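Local structure of phosphoheptose isomerase (Neisseria gonorrhoeae, 5I01) at the interface of chains A and B and the interface of chains A and C. The protein catalyses the zinc-dependent isomerisation of sedoheptulose 7-phosphate to D-glycero-D-manno-heptose 7-phosphate, the first step of the heptose pathway that feeds lipooligosaccharide synthesis. Sequence-based numbering; all coordinates share one arbitrary frame. Chains: chain A/B/C, Phosphoheptose isomerase.

Contact 1: the interface of chains A and B. Residues chain A 6-7; chain B 33, 37, 190, 194.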
ATOM      1  N   LEU A   6       2.824  34.548  -6.416  1.00 42.58           N
ATOM      2  CA  LEU A   6       2.600  33.139  -6.749  1.00 41.86           C
ATOM      3  C   LEU A   6       2.884  32.802  -8.215  1.00 40.47           C
ATOM      4  O   LEU A   6       3.381  31.710  -8.513  1.00 41.13           O
ATOM      5  CB  LEU A   6       1.161  32.735  -6.403  1.00 42.17           C
ATOM      6  CG  LEU A   6       0.759  32.773  -4.933  1.00 42.35           C
ATOM      7  CD1 LEU A   6      -0.673  32.283  -4.806  1.00 43.00           C
ATOM      8  CD2 LEU A   6       1.705  31.935  -4.082  1.00 42.37           C
ATOM      9  N   GLN A   7       2.549  33.730  -9.113  1.00 40.03           N
ATOM     10  CA  GLN A   7       2.880  33.611 -10.542  1.00 41.43           C
ATOM     11  C   GLN A   7       4.395  33.476 -10.765  1.00 40.32           C
ATOM     12  O   GLN A   7       4.833  32.550 -11.436  1.00 39.40           O
ATOM     13  CB  GLN A   7       2.323  34.795 -11.351  1.00 43.09           C
ATOM     14  CG  GLN A   7       0.817  34.771 -11.621  1.00 45.83           C
ATOM     15  CD  GLN A   7      -0.071  35.174 -10.426  1.00 50.96           C
ATOM     16  OE1 GLN A   7       0.399  35.736  -9.425  1.00 48.90           O
ATOM     17  NE2 GLN A   7      -1.379  34.884 -10.537  1.00 52.39           N
TER
ATOM     18  N   VAL B  33      -1.514  28.485 -10.158  1.00 32.14           N
ATOM     19  CA  VAL B  33      -1.753  29.479  -9.111  1.00 32.12           C
ATOM     20  C   VAL B  33      -3.198  29.411  -8.612  1.00 31.91           C
ATOM     21  O   VAL B  33      -3.429  29.435  -7.411  1.00 31.18           O
ATOM     22  CB  VAL B  33      -1.381  30.911  -9.588  1.00 32.91           C
ATOM     23  CG1 VAL B  33      -1.919  31.992  -8.650  1.00 32.06           C
ATOM     24  CG2 VAL B  33       0.137  31.045  -9.712  1.00 32.59           C
ATOM     25  N   GLU B  37      -4.546  28.329  -4.810  1.00 33.65           N
ATOM     26  CA  GLU B  37      -5.455  29.216  -4.098  1.00 34.85           C
ATOM     27  C   GLU B  37      -6.725  28.508  -3.682  1.00 33.87           C
ATOM     28  O   GLU B  37      -7.236  28.764  -2.608  1.00 32.24           O
ATOM     29  CB  GLU B  37      -5.749  30.488  -4.910  1.00 36.50           C
ATOM     30  CG  GLU B  37      -4.557  31.437  -4.865  1.00 39.26           C
ATOM     31  CD  GLU B  37      -4.761  32.744  -5.603  1.00 42.56           C
ATOM     32  OE1 GLU B  37      -5.431  32.746  -6.669  1.00 42.61           O
ATOM     33  OE2 GLU B  37      -4.206  33.764  -5.113  1.00 42.76           O
ATOM     34  N   CYS B 190       3.688  26.825  -3.144  1.00 35.27           N
ATOM     35  CA  CYS B 190       2.790  27.981  -3.057  1.00 36.40           C
ATOM     36  C   CYS B 190       2.010  27.964  -1.748  1.00 38.59           C
ATOM     37  O   CYS B 190       1.930  28.981  -1.062  1.00 42.28           O
ATOM     38  CB  CYS B 190       1.814  28.025  -4.223  1.00 35.64           C
ATOM     39  SG  CYS B 190       2.555  28.565  -5.764  1.00 36.95           S
ATOM     40  N   VAL B 194       2.392  30.774   1.687  1.00 41.86           N
ATOM     41  CA  VAL B 194       1.291  31.568   2.257  1.00 43.23           C
ATOM     42  C   VAL B 194       1.135  31.373   3.780  1.00 46.52           C
ATOM     43  O   VAL B 194       0.802  32.332   4.479  1.00 49.52           O
ATOM     44  CB  VAL B 194      -0.046  31.307   1.514  1.00 40.73           C
ATOM     45  CG1 VAL B 194      -1.211  32.044   2.165  1.00 40.71           C
ATOM     46  CG2 VAL B 194       0.081  31.740   0.068  1.00 40.01           C
TER
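A:Leu6 and A:Gln7 open the long N-terminal helix 6-27, their backbone already helical, and lie against two helices of chain B, 29-44 and 173-194. This is helix-on-helix packing between subunits of a SIS-family isomerase of the GmhA type, which works as a homotetramer. A:Leu6 is the wedge: its two methyls part towards different helices. A:Leu6 CD2 reaches the thiol of B:Cys190, 3.9 Å from B:Cys190 SG, and meets B:Cys190 CB at a similar range. A:Leu6 CD1 turns the other way, onto the aliphatic stretch of B:Glu37, 4.0 Å from B:Glu37 CG. From the carboxylate of the same residue, B:Glu37 OE2 passes 3.8 Å from A:Leu6 CD1. B:Val194 stands farther along helix 173-194 and approaches the leucine more loosely, B:Val194 CG2 to A:Leu6 CD2 being 4.5 Å.

At the base of the wedge B:Val33 straddles the junction of the two chain A residues. With chi1 at 167°, B:Val33 CG1 points away from its own backbone N and towards the amide end of A:Gln7, 3.5 Å from A:Gln7 NE2. The other methyl, B:Val33 CG2, touches the backbone of A:Leu6, 3.5 Å from its carbonyl O. A:Gln7 folds back at chi2 (77°), and the A:Gln7 side chain crosses that of B:Val33 at about a right angle, a van der Waals contact.

Contact 2: the interface of chains A and C. Residues chain A 91-93, 95-96; chain C 54-55, 100.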
ATOM      1  N   LEU A  91       6.524  -3.303   6.454  1.00 29.69           N
ATOM      2  CA  LEU A  91       7.111  -2.033   6.882  1.00 30.73           C
ATOM      3  C   LEU A  91       6.855  -1.765   8.385  1.00 30.19           C
ATOM      4  O   LEU A  91       7.789  -1.476   9.135  1.00 28.99           O
ATOM      5  CB  LEU A  91       6.587  -0.871   6.025  1.00 31.54           C
ATOM      6  CG  LEU A  91       7.023  -0.818   4.553  1.00 32.61           C
ATOM      7  CD1 LEU A  91       6.213   0.223   3.805  1.00 33.81           C
ATOM      8  CD2 LEU A  91       8.493  -0.501   4.384  1.00 32.36           C
ATOM      9  N   THR A  92       5.599  -1.884   8.818  1.00 29.13           N
ATOM     10  CA  THR A  92       5.243  -1.611  10.217  1.00 29.22           C
ATOM     11  C   THR A  92       5.735  -2.679  11.194  1.00 28.75           C
ATOM     12  O   THR A  92       6.070  -2.364  12.329  1.00 29.56           O
ATOM     13  CB  THR A  92       3.729  -1.348  10.425  1.00 28.78           C
ATOM     14  OG1 THR A  92       2.948  -2.483  10.014  1.00 27.54           O
ATOM     15  CG2 THR A  92       3.289  -0.088   9.653  1.00 29.28           C
ATOM     16  N   ALA A  93       5.796  -3.929  10.760  1.00 28.85           N
ATOM     17  CA  ALA A  93       6.307  -4.994  11.622  1.00 31.13           C
ATOM     18  C   ALA A  93       7.779  -4.781  11.908  1.00 32.86           C
ATOM     19  O   ALA A  93       8.204  -4.852  13.045  1.00 33.45           O
ATOM     20  CB  ALA A  93       6.093  -6.365  10.987  1.00 30.86           C
ATOM     21  N   GLY A  95       9.716  -2.021  11.327  1.00 37.79           N
ATOM     22  CA  GLY A  95       9.897  -0.736  12.015  1.00 40.49           C
ATOM     23  C   GLY A  95       9.646  -0.809  13.513  1.00 41.48           C
ATOM     24  O   GLY A  95      10.459  -0.349  14.311  1.00 44.18           O
ATOM     25  N   ASN A  96       8.520  -1.402  13.888  1.00 42.79           N
ATOM     26  CA  ASN A  96       8.167  -1.578  15.296  1.00 44.70           C
ATOM     27  C   ASN A  96       9.132  -2.535  15.995  1.00 43.32           C
ATOM     28  O   ASN A  96       9.683  -2.196  17.025  1.00 42.55           O
ATOM     29  CB  ASN A  96       6.723  -2.097  15.437  1.00 45.00           C
ATOM     30  CG  ASN A  96       6.234  -2.099  16.879  1.00 45.24           C
ATOM     31  OD1 ASN A  96       6.286  -1.075  17.561  1.00 44.41           O
ATOM     32  ND2 ASN A  96       5.746  -3.246  17.348  1.00 43.87           N
TER
ATOM     33  N   ASN C  54       0.476  -2.176  13.908  1.00 26.66           N
ATOM     34  CA  ASN C  54       1.654  -2.704  13.191  1.00 27.10           C
ATOM     35  C   ASN C  54       1.522  -4.193  12.825  1.00 26.86           C
ATOM     36  O   ASN C  54       0.887  -4.983  13.551  1.00 26.78           O
ATOM     37  CB  ASN C  54       2.926  -2.479  14.026  1.00 28.62           C
ATOM     38  CG  ASN C  54       3.108  -1.022  14.424  1.00 30.15           C
ATOM     39  OD1 ASN C  54       3.828  -0.277  13.770  1.00 32.32           O
ATOM     40  ND2 ASN C  54       2.420  -0.597  15.477  1.00 31.77           N
ATOM     41  N   GLY C  55       2.112  -4.572  11.692  1.00 25.82           N
ATOM     42  CA  GLY C  55       2.167  -5.973  11.266  1.00 25.03           C
ATOM     43  C   GLY C  55       0.810  -6.525  10.880  1.00 24.54           C
ATOM     44  O   GLY C  55       0.127  -5.975  10.016  1.00 23.16           O
ATOM     45  N   PHE C 100      10.181   6.578  13.463  1.00 35.54           N
ATOM     46  CA  PHE C 100       9.054   5.648  13.393  1.00 34.56           C
ATOM     47  C   PHE C 100       7.956   5.848  14.451  1.00 34.79           C
ATOM     48  O   PHE C 100       6.782   5.577  14.180  1.00 35.19           O
ATOM     49  CB  PHE C 100       9.565   4.202  13.454  1.00 34.09           C
ATOM     50  CG  PHE C 100       8.572   3.197  12.965  1.00 34.86           C
ATOM     51  CD1 PHE C 100       8.208   3.163  11.619  1.00 36.37           C
ATOM     52  CD2 PHE C 100       7.991   2.294  13.835  1.00 36.07           C
ATOM     53  CE1 PHE C 100       7.287   2.239  11.151  1.00 35.99           C
ATOM     54  CE2 PHE C 100       7.065   1.374  13.374  1.00 37.36           C
ATOM     55  CZ  PHE C 100       6.720   1.347  12.030  1.00 36.51           C
TER
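A loop predicted to bind substrate meets a helix here: C:Asn54 and C:Gly55 belong to the loop that follows strand 49-52 in the SIS fold, and they pack against helix 88-97 of chain A, whose A:Asn96 is likewise a predicted substrate residue. The backbone N-H of C:Gly55 donates to the hydroxyl of A:Thr92, C:Gly55 N to A:Thr92 OG1 2.8 Å, nearly straight at 168°. That hydroxyl sits between its own backbone N and carbonyl carbon (chi1 60°), which turns it out of the helix towards the loop and leaves A:Thr92 CB against C:Asn54, 3.7 Å from C:Asn54 CA. Beside it, the C:Asn54 and A:Asn96 side chains cross at about a right angle, yet their amide planes lie only 18° apart and stack, the CG atoms 4.1 Å from one another. A:Ala93 CB adds a light contact with C:Gly55 CA.

From the other flank comes C:Phe100, in the 3-10 helix 100-102. Its ring slides flat along the helix backbone where A:Gly95 has no side chain: A:Gly95 CA lies over the ring centre, 3.8 Å from the centroid, in a CH-pi contact. C:Phe100 CE2 reaches on to A:Asn96 CA at 3.7 Å, and C:Phe100 CZ touches A:Thr92 CA at 3.8 Å.

Contact 3: the interface of chains A and B. Residues chain A 182, 185-186; chain B 13, 17, 174-175, 178.
B:Glu178 OE2 accepts hydrogen bonds from both subunits, beside the zinc site of this SIS-family isomerase. Across the interface the zinc ligand A:His185 donates from ND1 to B:Glu178 OE2, 2.8 Å away and close to straight at 171°. The oxygen lies nearly in the imidazole plane; ND1 approaches from the anti side of OE2, somewhat out of the carboxylate plane, and ring and carboxylate are turned 40° apart. From its own chain B:Arg175 NH1 takes the syn lone pair of B:Glu178 OE2, at 2.7 Å. The guanidinium grips side-on, B:Arg175 NE forming a salt bridge to B:Glu178 OE1, also 2.7 Å; bends at chi2 and chi3 fold the arginine back onto the acid one helical turn along. B:Ser17 OG reaches B:Glu178 OE1 at 3.0 Å. It comes from the opposite face to the arginine NE, and together these bonds hold the carboxylate against rotation. Such a buttressed acid may polarise the histidine and orient its ring for the metal.

B:Ala174 CB lies over one face of the A:His185 ring, 3.7 Å from the centroid, offset towards the rim. A:Leu182 CD1 (chi1 168°) packs 3.9 Å from B:Ser17 CB and along B:Arg175 NH1. A:Ala186 CA sits over the centre of one face of the B:His13 ring.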
ATOM      1  N   LEU A 182      12.303  10.973 -14.638  1.00 28.43           N
ATOM      2  CA  LEU A 182      12.797  11.021 -16.007  1.00 28.81           C
ATOM      3  C   LEU A 182      13.778   9.867 -16.250  1.00 29.32           C
ATOM      4  O   LEU A 182      13.627   9.128 -17.224  1.00 28.12           O
ATOM      5  CB  LEU A 182      13.463  12.378 -16.314  1.00 29.82           C
ATOM      6  CG  LEU A 182      14.279  12.501 -17.614  1.00 30.23           C
ATOM      7  CD1 LEU A 182      13.434  12.138 -18.825  1.00 30.99           C
ATOM      8  CD2 LEU A 182      14.860  13.893 -17.774  1.00 30.67           C
ATOM      9  N   HIS A 185      12.054   6.528 -16.513  1.00 34.52           N
ATOM     10  CA  HIS A 185      11.354   6.431 -17.797  1.00 34.23           C
ATOM     11  C   HIS A 185      12.290   6.112 -18.946  1.00 33.66           C
ATOM     12  O   HIS A 185      11.963   5.291 -19.792  1.00 33.87           O
ATOM     13  CB  HIS A 185      10.562   7.711 -18.092  1.00 34.09           C
ATOM     14  CG  HIS A 185       9.277   7.799 -17.336  1.00 37.18           C
ATOM     15  ND1 HIS A 185       8.673   8.996 -17.021  1.00 37.44           N
ATOM     16  CD2 HIS A 185       8.482   6.829 -16.822  1.00 39.15           C
ATOM     17  CE1 HIS A 185       7.552   8.758 -16.360  1.00 39.69           C
ATOM     18  NE2 HIS A 185       7.415   7.450 -16.225  1.00 41.47           N
ATOM     19  N   ALA A 186      13.445   6.770 -18.963  1.00 33.66           N
ATOM     20  CA  ALA A 186      14.473   6.530 -19.970  1.00 33.59           C
ATOM     21  C   ALA A 186      15.048   5.106 -19.887  1.00 34.23           C
ATOM     22  O   ALA A 186      15.341   4.508 -20.920  1.00 35.42           O
ATOM     23  CB  ALA A 186      15.584   7.562 -19.838  1.00 33.20           C
TER
ATOM     24  N   HIS B  13      15.182  11.332 -24.809  1.00 36.49           N
ATOM     25  CA  HIS B  13      14.344  11.437 -23.601  1.00 36.53           C
ATOM     26  C   HIS B  13      14.588  12.717 -22.792  1.00 36.99           C
ATOM     27  O   HIS B  13      13.627  13.353 -22.348  1.00 38.15           O
ATOM     28  CB  HIS B  13      14.519  10.208 -22.692  1.00 37.09           C
ATOM     29  CG  HIS B  13      13.614   9.076 -23.042  1.00 39.38           C
ATOM     30  ND1 HIS B  13      12.353   8.955 -22.511  1.00 40.16           N
ATOM     31  CD2 HIS B  13      13.768   8.030 -23.888  1.00 40.50           C
ATOM     32  CE1 HIS B  13      11.765   7.885 -23.010  1.00 41.45           C
ATOM     33  NE2 HIS B  13      12.605   7.302 -23.846  1.00 40.96           N
ATOM     34  N   SER B  17      11.874  15.834 -22.773  1.00 32.99           N
ATOM     35  CA  SER B  17      11.416  16.297 -21.461  1.00 33.23           C
ATOM     36  C   SER B  17      11.638  17.807 -21.262  1.00 32.93           C
ATOM     37  O   SER B  17      10.761  18.495 -20.741  1.00 33.82           O
ATOM     38  CB  SER B  17      12.076  15.490 -20.337  1.00 34.22           C
ATOM     39  OG  SER B  17      11.523  15.827 -19.073  1.00 36.37           O
ATOM     40  N   ALA B 174       4.792   9.484 -20.341  1.00 31.15           N
ATOM     41  CA  ALA B 174       5.970   9.787 -19.513  1.00 30.31           C
ATOM     42  C   ALA B 174       6.197  11.296 -19.309  1.00 29.35           C
ATOM     43  O   ALA B 174       6.476  11.751 -18.192  1.00 29.54           O
ATOM     44  CB  ALA B 174       7.213   9.145 -20.114  1.00 30.97           C
ATOM     45  N   ARG B 175       6.048  12.066 -20.380  1.00 28.13           N
ATOM     46  CA  ARG B 175       6.249  13.517 -20.325  1.00 27.40           C
ATOM     47  C   ARG B 175       5.144  14.216 -19.527  1.00 27.00           C
ATOM     48  O   ARG B 175       5.393  15.206 -18.837  1.00 29.11           O
ATOM     49  CB  ARG B 175       6.308  14.092 -21.741  1.00 27.27           C
ATOM     50  CG  ARG B 175       7.426  13.527 -22.617  1.00 27.62           C
ATOM     51  CD  ARG B 175       8.800  13.925 -22.125  1.00 27.73           C
ATOM     52  NE  ARG B 175       9.354  12.963 -21.179  1.00 28.62           N
ATOM     53  CZ  ARG B 175       9.921  11.798 -21.512  1.00 30.43           C
ATOM     54  NH1 ARG B 175      10.396  11.003 -20.551  1.00 30.98           N
ATOM     55  NH2 ARG B 175      10.022  11.415 -22.788  1.00 30.53           N
ATOM     56  N   GLU B 178       5.856  13.434 -15.689  1.00 28.84           N
ATOM     57  CA  GLU B 178       6.960  14.281 -15.219  1.00 29.46           C
ATOM     58  C   GLU B 178       6.504  15.705 -14.922  1.00 29.43           C
ATOM     59  O   GLU B 178       6.869  16.274 -13.904  1.00 31.58           O
ATOM     60  CB  GLU B 178       8.094  14.295 -16.249  1.00 30.52           C
ATOM     61  CG  GLU B 178       8.864  12.974 -16.316  1.00 30.54           C
ATOM     62  CD  GLU B 178       9.441  12.648 -17.691  1.00 31.79           C
ATOM     63  OE1 GLU B 178       9.560  13.562 -18.559  1.00 30.81           O
ATOM     64  OE2 GLU B 178       9.771  11.445 -17.916  1.00 30.95           O
TER

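Contacts 1 and 3 belong to one two-fold interface, between chains A and B, and their C-alpha centres are about 26 Å apart. Contact 1 joins A 6-27 to B 29-44 and B 173-194; contact 3 joins A 173-193 to B 6-24 and B 173-194. The shared element, B 173-194, links mainly apolar packing at the start of the N-terminal helix to the metal-ligand region. Contact 2 is on a different two-fold interface, to chain C, about 37 Å from contact 1 and 34 Å from contact 3. Chain A thus meets two neighbours through separate surfaces, consistent with the homotetramer, with predicted substrate residues at one and a zinc ligand at the other.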